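PDB 1O50: CBS domain-containing predicted protein TM0935 from Thermotoga maritima, which is of unknown function but, as a protein of two tandem CBS domains, may serve as a regulatory module that senses adenosine-containing ligands. Local coordinates for residues Ile38-Val51 with Leu59-Val71. Numbering follows the deposited sequence.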
loop_
_atom_site.group_PDB
_atom_site.type_symbol
_atom_site.label_atom_id
_atom_site.label_comp_id
_atom_site.label_asym_id
_atom_site.label_seq_id
_atom_site.Cartn_x
_atom_site.Cartn_y
_atom_site.Cartn_z
ATOM N N ILE A 38 -10.836 6.302 -11.865
ATOM C CA ILE A 38 -10.416 5.830 -10.545
ATOM C C ILE A 38 -8.945 6.037 -10.368
ATOM O O ILE A 38 -8.507 6.564 -9.341
ATOM C CB ILE A 38 -10.766 4.339 -10.361
ATOM C CG1 ILE A 38 -12.269 4.234 -10.392
ATOM C CG2 ILE A 38 -10.181 3.840 -9.039
ATOM C CD1 ILE A 38 -12.881 2.819 -10.290
ATOM N N VAL A 39 -8.177 5.698 -11.408
ATOM C CA VAL A 39 -6.761 5.991 -11.448
ATOM C C VAL A 39 -6.481 7.497 -11.324
ATOM O O VAL A 39 -5.600 7.912 -10.570
ATOM C CB VAL A 39 -6.131 5.335 -12.721
ATOM C CG1 VAL A 39 -4.749 5.739 -12.892
ATOM C CG2 VAL A 39 -6.214 3.821 -12.639
ATOM N N ASP A 40 -7.196 8.334 -12.054
ATOM C CA ASP A 40 -7.000 9.781 -11.906
ATOM C C ASP A 40 -7.188 10.241 -10.442
ATOM O O ASP A 40 -6.415 11.037 -9.944
ATOM C CB ASP A 40 -7.962 10.583 -12.772
ATOM C CG ASP A 40 -7.782 10.352 -14.277
ATOM O OD1 ASP A 40 -6.639 10.131 -14.762
ATOM O OD2 ASP A 40 -8.776 10.462 -15.036
ATOM N N ARG A 41 -8.254 9.779 -9.777
ATOM C CA ARG A 41 -8.496 10.044 -8.346
ATOM C C ARG A 41 -7.368 9.578 -7.440
ATOM O O ARG A 41 -7.002 10.257 -6.509
ATOM C CB ARG A 41 -9.796 9.377 -7.870
ATOM C CG ARG A 41 -11.107 9.916 -8.535
ATOM C CD ARG A 41 -11.475 11.314 -8.210
ATOM N NE ARG A 41 -11.676 11.576 -6.767
ATOM C CZ ARG A 41 -12.771 11.280 -6.030
ATOM N NH1 ARG A 41 -13.830 10.655 -6.554
ATOM N NH2 ARG A 41 -12.796 11.621 -4.738
ATOM N N ILE A 42 -6.796 8.404 -7.702
ATOM C CA ILE A 42 -5.690 7.935 -6.883
ATOM C C ILE A 42 -4.458 8.818 -7.101
ATOM O O ILE A 42 -3.781 9.167 -6.133
ATOM C CB ILE A 42 -5.351 6.468 -7.180
ATOM C CG1 ILE A 42 -6.531 5.540 -6.805
ATOM C CG2 ILE A 42 -4.115 6.062 -6.388
ATOM C CD1 ILE A 42 -6.462 4.159 -7.396
ATOM N N LEU A 43 -4.157 9.167 -8.361
ATOM C CA LEU A 43 -2.987 10.008 -8.672
ATOM C C LEU A 43 -3.078 11.431 -8.082
ATOM O O LEU A 43 -2.030 12.099 -7.830
ATOM C CB LEU A 43 -2.769 10.080 -10.192
ATOM C CG LEU A 43 -2.416 8.722 -10.844
ATOM C CD1 LEU A 43 -2.534 8.773 -12.417
ATOM C CD2 LEU A 43 -0.985 8.284 -10.439
ATOM N N GLU A 44 -4.301 11.931 -7.887
ATOM C CA GLU A 44 -4.484 13.275 -7.285
ATOM C C GLU A 44 -4.249 13.264 -5.756
ATOM O O GLU A 44 -3.900 14.254 -5.192
ATOM C CB GLU A 44 -5.869 13.858 -7.598
ATOM C CG GLU A 44 -5.937 15.374 -7.437
ATOM C CD GLU A 44 -6.420 15.851 -6.054
ATOM O OE1 GLU A 44 -6.937 14.998 -5.266
ATOM O OE2 GLU A 44 -6.316 17.091 -5.776
ATOM N N ASP A 45 -4.480 12.122 -5.119
ATOM C CA ASP A 45 -4.304 11.939 -3.691
ATOM C C ASP A 45 -3.557 10.611 -3.468
ATOM O O ASP A 45 -4.174 9.610 -3.075
ATOM C CB ASP A 45 -5.679 11.887 -3.008
ATOM C CG ASP A 45 -5.582 12.022 -1.486
ATOM O OD1 ASP A 45 -4.592 12.619 -0.990
ATOM O OD2 ASP A 45 -6.442 11.535 -0.719
ATOM N N PRO A 46 -2.260 10.589 -3.807
ATOM C CA PRO A 46 -1.503 9.338 -3.883
ATOM C C PRO A 46 -1.245 8.550 -2.580
ATOM O O PRO A 46 -0.740 7.442 -2.658
ATOM C CB PRO A 46 -0.188 9.778 -4.585
ATOM C CG PRO A 46 -0.087 11.209 -4.431
ATOM C CD PRO A 46 -1.467 11.724 -4.290
ATOM N N VAL A 47 -1.622 9.102 -1.439
ATOM C CA VAL A 47 -1.658 8.408 -0.161
ATOM C C VAL A 47 -2.757 7.348 -0.171
ATOM O O VAL A 47 -2.752 6.400 0.645
ATOM C CB VAL A 47 -1.849 9.473 1.025
ATOM C CG1 VAL A 47 -3.248 10.031 1.118
ATOM C CG2 VAL A 47 -1.402 8.938 2.353
ATOM N N THR A 48 -3.680 7.485 -1.125
ATOM C CA THR A 48 -4.883 6.706 -1.158
ATOM C C THR A 48 -4.477 5.274 -1.371
ATOM O O THR A 48 -3.676 4.993 -2.241
ATOM C CB THR A 48 -5.740 7.148 -2.325
ATOM O OG1 THR A 48 -6.240 8.472 -2.126
ATOM C CG2 THR A 48 -6.991 6.339 -2.447
ATOM N N ARG A 49 -5.043 4.372 -0.583
ATOM C CA ARG A 49 -4.673 2.957 -0.664
ATOM C C ARG A 49 -5.870 2.072 -0.949
ATOM O O ARG A 49 -5.708 0.913 -1.396
ATOM C CB ARG A 49 -3.884 2.521 0.595
ATOM C CG ARG A 49 -2.403 2.969 0.556
ATOM C CD ARG A 49 -1.835 3.060 1.943
ATOM N NE ARG A 49 -0.383 3.125 2.005
ATOM C CZ ARG A 49 0.342 4.214 2.002
ATOM N NH1 ARG A 49 -0.216 5.416 1.857
ATOM N NH2 ARG A 49 1.656 4.098 2.147
ATOM N N THR A 50 -7.050 2.596 -0.689
ATOM C CA THR A 50 -8.298 1.919 -0.990
ATOM C C THR A 50 -9.320 2.961 -1.500
ATOM O O THR A 50 -9.543 4.013 -0.852
ATOM C CB THR A 50 -8.868 1.162 0.240
ATOM O OG1 THR A 50 -7.894 0.252 0.811
ATOM C CG2 THR A 50 -10.028 0.234 -0.204
ATOM N N VAL A 51 -9.906 2.678 -2.675
ATOM C CA VAL A 51 -11.064 3.390 -3.191
ATOM C C VAL A 51 -12.385 2.748 -2.759
ATOM O O VAL A 51 -12.539 1.536 -2.798
ATOM C CB VAL A 51 -10.970 3.540 -4.737
ATOM C CG1 VAL A 51 -12.215 4.217 -5.269
ATOM C CG2 VAL A 51 -9.710 4.378 -5.103
ATOM N N LEU A 59 -22.209 2.674 1.432
ATOM C CA LEU A 59 -21.019 1.930 1.010
ATOM C C LEU A 59 -21.399 0.568 0.381
ATOM O O LEU A 59 -22.047 -0.245 1.007
ATOM C CB LEU A 59 -20.117 1.733 2.220
ATOM C CG LEU A 59 -18.807 1.008 1.979
ATOM C CD1 LEU A 59 -17.873 1.868 1.126
ATOM C CD2 LEU A 59 -18.199 0.641 3.317
ATOM N N VAL A 60 -20.989 0.337 -0.867
ATOM C CA VAL A 60 -21.302 -0.904 -1.569
ATOM C C VAL A 60 -20.110 -1.686 -2.092
ATOM O O VAL A 60 -20.261 -2.849 -2.400
ATOM C CB VAL A 60 -22.362 -0.724 -2.728
ATOM C CG1 VAL A 60 -23.662 -0.180 -2.172
ATOM C CG2 VAL A 60 -21.849 0.150 -3.832
ATOM N N GLY A 61 -18.925 -1.090 -2.200
ATOM C CA GLY A 61 -17.773 -1.899 -2.550
ATOM C C GLY A 61 -16.477 -1.203 -2.227
ATOM O O GLY A 61 -16.454 -0.027 -1.871
ATOM N N MET A 62 -15.371 -1.883 -2.445
ATOM C CA MET A 62 -14.090 -1.232 -2.259
ATOM C C MET A 62 -13.098 -1.733 -3.299
ATOM O O MET A 62 -13.219 -2.793 -3.821
ATOM C CB MET A 62 -13.574 -1.493 -0.816
ATOM C CG MET A 62 -13.146 -2.963 -0.590
ATOM S SD MET A 62 -12.369 -3.379 1.045
ATOM C CE MET A 62 -11.710 -5.080 0.742
ATOM N N ILE A 63 -12.120 -0.926 -3.641
ATOM C CA ILE A 63 -11.138 -1.352 -4.585
ATOM C C ILE A 63 -9.788 -0.994 -3.952
ATOM O O ILE A 63 -9.361 0.165 -4.019
ATOM C CB ILE A 63 -11.357 -0.569 -5.902
ATOM C CG1 ILE A 63 -12.782 -0.787 -6.436
ATOM C CG2 ILE A 63 -10.237 -0.894 -6.924
ATOM C CD1 ILE A 63 -13.185 0.159 -7.630
ATOM N N PRO A 64 -9.157 -1.948 -3.262
ATOM C CA PRO A 64 -7.750 -1.790 -2.866
ATOM C C PRO A 64 -6.831 -1.597 -4.074
ATOM O O PRO A 64 -6.990 -2.212 -5.143
ATOM C CB PRO A 64 -7.446 -3.127 -2.174
ATOM C CG PRO A 64 -8.697 -3.537 -1.695
ATOM C CD PRO A 64 -9.699 -3.239 -2.788
ATOM N N VAL A 65 -5.844 -0.721 -3.922
ATOM C CA VAL A 65 -4.961 -0.459 -5.032
ATOM C C VAL A 65 -4.275 -1.742 -5.513
ATOM O O VAL A 65 -4.017 -1.888 -6.711
ATOM C CB VAL A 65 -3.938 0.578 -4.665
ATOM C CG1 VAL A 65 -2.809 0.632 -5.731
ATOM C CG2 VAL A 65 -4.629 1.906 -4.527
ATOM N N MET A 66 -4.018 -2.692 -4.610
ATOM C CA MET A 66 -3.337 -3.921 -5.046
ATOM C C MET A 66 -4.321 -4.781 -5.845
ATOM O O MET A 66 -3.910 -5.587 -6.732
ATOM C CB MET A 66 -2.745 -4.697 -3.858
ATOM C CG MET A 66 -2.244 -6.122 -4.210
ATOM S SD MET A 66 -0.754 -6.150 -5.394
ATOM C CE MET A 66 0.515 -5.794 -4.288
ATOM N N HIS A 67 -5.609 -4.691 -5.513
ATOM C CA HIS A 67 -6.611 -5.391 -6.324
ATOM C C HIS A 67 -6.645 -4.791 -7.766
ATOM O O HIS A 67 -6.660 -5.532 -8.728
ATOM C CB HIS A 67 -7.989 -5.341 -5.690
ATOM C CG HIS A 67 -9.051 -6.047 -6.486
ATOM N ND1 HIS A 67 -8.988 -7.389 -6.808
ATOM C CD2 HIS A 67 -10.240 -5.600 -6.961
ATOM C CE1 HIS A 67 -10.092 -7.731 -7.462
ATOM N NE2 HIS A 67 -10.856 -6.651 -7.589
ATOM N N LEU A 68 -6.587 -3.467 -7.885
ATOM C CA LEU A 68 -6.564 -2.763 -9.170
ATOM C C LEU A 68 -5.309 -3.114 -9.977
ATOM O O LEU A 68 -5.357 -3.285 -11.208
ATOM C CB LEU A 68 -6.639 -1.243 -8.935
ATOM C CG LEU A 68 -6.769 -0.327 -10.151
ATOM C CD1 LEU A 68 -7.847 -0.804 -11.133
ATOM C CD2 LEU A 68 -7.044 1.131 -9.707
ATOM N N LEU A 69 -4.192 -3.278 -9.271
ATOM C CA LEU A 69 -2.932 -3.669 -9.887
ATOM C C LEU A 69 -3.076 -5.093 -10.454
ATOM O O LEU A 69 -2.666 -5.363 -11.579
ATOM C CB LEU A 69 -1.808 -3.595 -8.847
ATOM C CG LEU A 69 -0.381 -3.730 -9.350
ATOM C CD1 LEU A 69 -0.029 -2.496 -10.214
ATOM C CD2 LEU A 69 0.645 -3.927 -8.215
ATOM N N LYS A 70 -3.716 -5.981 -9.704
ATOM C CA LYS A 70 -3.896 -7.354 -10.116
ATOM C C LYS A 70 -4.844 -7.442 -11.337
ATOM O O LYS A 70 -4.569 -8.137 -12.308
ATOM C CB LYS A 70 -4.397 -8.230 -8.946
ATOM C CG LYS A 70 -3.321 -8.556 -7.923
ATOM C CD LYS A 70 -3.911 -9.282 -6.727
ATOM C CE LYS A 70 -2.870 -9.514 -5.627
ATOM N NZ LYS A 70 -3.492 -10.167 -4.384
ATOM N N VAL A 71 -5.959 -6.732 -11.248
ATOM C CA VAL A 71 -6.931 -6.622 -12.330
ATOM C C VAL A 71 -6.208 -6.122 -13.600
ATOM O O VAL A 71 -6.475 -6.585 -14.710
ATOM C CB VAL A 71 -8.076 -5.646 -11.884
ATOM C CG1 VAL A 71 -8.811 -5.091 -13.072
ATOM C CG2 VAL A 71 -9.017 -6.353 -10.933
#
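R49, whose backbone oxygen meets V65, carries a flat guanidinium group held at its NH1 corner: NH1 bonds V47 O, which is tilted somewhat out of the guanidinium plane, and also P46 O of the second subunit. On the backbone of the same residue, R49 O accepts a nearly straight bond from V65 N (3.0 Å), and V65 CG2 packs against this oxygen at 3.5 Å. That bond carries the antiparallel pairing of V51 with I63 into the first turn of helix 65-77, beyond the N-cap P64. Within the pair, I63 N bonds V51 O at 2.6 Å and V51 N bonds I63 O. At the non-hydrogen-bonded pair T50–P64, T50 OG1 lies beside its backbone N (chi1 -54°) and bonds E128 O of the second CBS domain, which leaves CG2 anti to that nitrogen, 3.9 Å from P64 N.

V51 and I63 point to the other face of the sheet, where the helices pack. I38 and I63 meet tip to tip through their CD1 methyls, 3.8 Å apart. A second meeting point is L68 CD2, reached end-on by I42 CD1 at 3.9 Å and obliquely by V39 CG2 at 4.1 Å; I42 CD1 also touches V65 CG2. With CG anti to its backbone N (chi1 -174°), L68 sends this methyl across to helix 35-44. I101 of helix 98-101 also packs on I63 and L68. The axes of helix segments 38-44 and 65-71 come within 12.4 Å, with their directions 136° apart, and both helices pack with the hairpin of strands 50-55 and 58-64 in the beta-alpha-beta-beta-alpha arrangement of a CBS domain, here the first of the tandem pair.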